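Local coordinates for Cys-Gly metallodipeptidase DUG1 (Saccharomyces cerevisiae, PDB 4G1P) that hydrolyses the dipeptide Cys-Gly as a metal-dependent M20-family peptidase and serves as the catalytic subunit of the glutathione-degrading complex, at the interface of chains A and B. Sequence-based numbering; all coordinates share one arbitrary frame. Chains: chain A/B, Cys-Gly metallodipeptidase DUG1.

The interface of chains A and B. Residues chain A 334-336; chain B 106-107, 450.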
ATOM      1  N   LYS A 334       6.265   8.181   6.291  1.00 19.36           N
ATOM      2  CA  LYS A 334       5.141   8.503   7.154  1.00 20.60           C
ATOM      3  C   LYS A 334       5.370   7.889   8.546  1.00 22.39           C
ATOM      4  O   LYS A 334       5.573   6.679   8.696  1.00 21.20           O
ATOM      5  CB  LYS A 334       3.826   8.017   6.542  1.00 21.40           C
ATOM      6  CG  LYS A 334       2.547   8.592   7.180  1.00 20.22           C
ATOM      7  CD  LYS A 334       1.318   7.926   6.585  1.00 22.06           C
ATOM      8  CE  LYS A 334       0.006   8.688   6.820  1.00 29.23           C
ATOM      9  NZ  LYS A 334      -0.987   8.462   5.688  1.00 27.37           N
ATOM     10  N   THR A 335       5.355   8.743   9.560  1.00 24.03           N
ATOM     11  CA  THR A 335       5.653   8.321  10.916  1.00 20.43           C
ATOM     12  C   THR A 335       4.369   7.939  11.594  1.00 21.01           C
ATOM     13  O   THR A 335       3.788   8.730  12.350  1.00 21.40           O
ATOM     14  CB  THR A 335       6.305   9.432  11.721  1.00 17.34           C
ATOM     15  OG1 THR A 335       5.675  10.673  11.402  1.00 21.34           O
ATOM     16  CG2 THR A 335       7.774   9.537  11.402  1.00 19.99           C
ATOM     17  N   VAL A 336       3.940   6.712  11.334  1.00 19.04           N
ATOM     18  CA  VAL A 336       2.669   6.230  11.846  1.00 21.43           C
ATOM     19  C   VAL A 336       2.763   4.777  12.308  1.00 20.44           C
ATOM     20  O   VAL A 336       3.505   3.977  11.750  1.00 22.81           O
ATOM     21  CB  VAL A 336       1.555   6.374  10.771  1.00 18.82           C
ATOM     22  CG1 VAL A 336       1.914   5.584   9.519  1.00 17.07           C
ATOM     23  CG2 VAL A 336       0.230   5.929  11.320  1.00 19.40           C
TER
ATOM     24  N   GLN B 106      -0.127  16.440   7.412  1.00 17.71           N
ATOM     25  CA  GLN B 106      -0.212  15.044   6.988  1.00 18.20           C
ATOM     26  C   GLN B 106      -1.354  14.809   5.993  1.00 17.77           C
ATOM     27  O   GLN B 106      -2.347  15.517   6.016  1.00 17.72           O
ATOM     28  CB  GLN B 106      -0.401  14.147   8.210  1.00 17.57           C
ATOM     29  CG  GLN B 106       0.835  14.003   9.077  1.00 18.24           C
ATOM     30  CD  GLN B 106       1.882  13.115   8.440  1.00 22.90           C
ATOM     31  OE1 GLN B 106       1.577  12.006   8.011  1.00 26.35           O
ATOM     32  NE2 GLN B 106       3.121  13.602   8.361  1.00 21.91           N
ATOM     33  N   PRO B 107      -1.205  13.822   5.095  1.00 19.10           N
ATOM     34  CA  PRO B 107      -2.327  13.496   4.208  1.00 18.44           C
ATOM     35  C   PRO B 107      -3.536  13.029   5.006  1.00 21.06           C
ATOM     36  O   PRO B 107      -3.393  12.573   6.143  1.00 19.66           O
ATOM     37  CB  PRO B 107      -1.790  12.332   3.358  1.00 13.68           C
ATOM     38  CG  PRO B 107      -0.597  11.833   4.079  1.00 18.86           C
ATOM     39  CD  PRO B 107      -0.016  13.013   4.789  1.00 19.41           C
ATOM     40  N   HIS B 450      -1.496  12.885  13.085  1.00 23.95           N
ATOM     41  CA  HIS B 450      -1.051  11.843  12.156  1.00 19.42           C
ATOM     42  C   HIS B 450      -2.045  10.692  12.093  1.00 21.70           C
ATOM     43  O   HIS B 450      -1.715   9.598  11.627  1.00 25.94           O
ATOM     44  CB  HIS B 450       0.340  11.318  12.528  1.00 16.58           C
ATOM     45  CG  HIS B 450       1.421  12.341  12.413  1.00 19.49           C
ATOM     46  ND1 HIS B 450       2.752  12.005  12.283  1.00 21.64           N
ATOM     47  CD2 HIS B 450       1.373  13.693  12.410  1.00 21.00           C
ATOM     48  CE1 HIS B 450       3.476  13.105  12.199  1.00 21.78           C
ATOM     49  NE2 HIS B 450       2.664  14.145  12.280  1.00 21.78           N
TER
HETATM   50  O   HOH W   1       5.738  11.742   8.588  1.00 20.07           O
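A:Thr335 meets B:His450, a zinc ligand of the partner's active site, at the ND1 edge of the imidazole. ND1 of B:His450 gives a weak hydrogen bond to the backbone O of A:Thr335, 3.4 Å long but nearly straight (174° at H). This carbonyl oxygen lies in the plane of the ring. The hydroxyl OG1 of A:Thr335 also lies near ND1 of B:His450, at 3.3 Å. OG1 sits between the backbone N and the carbonyl carbon (chi1 40°), which turns it toward ND1 of B:His450 and a bridging water.

The water links the chains. It is 3.0 Å from A:Thr335 OG1 and 3.2 Å from the backbone N of A:Thr335. Across the interface it pairs with the side-chain amide NE2 of B:Gln106.

A:Lys334 runs out extended, with CG anti to its backbone N (chi1 -166°). CG of A:Lys334 lies 3.6 Å from the amide oxygen OE1 of B:Gln106, where the two side chains cross. Farther along, the terminal amine NZ of A:Lys334 passes CG of B:Pro107 at 3.8 Å. Within chain B, CG of B:Gln106 lies over one face of the B:His450 ring, near the rim, and backs the histidine.

DUG1 is a homodimer, and the two-fold axis repeats this patch with the chains exchanged. The contact brings a loop of one subunit against the metal site of the other. It may help to position the zinc-binding histidine by holding its ND1 edge.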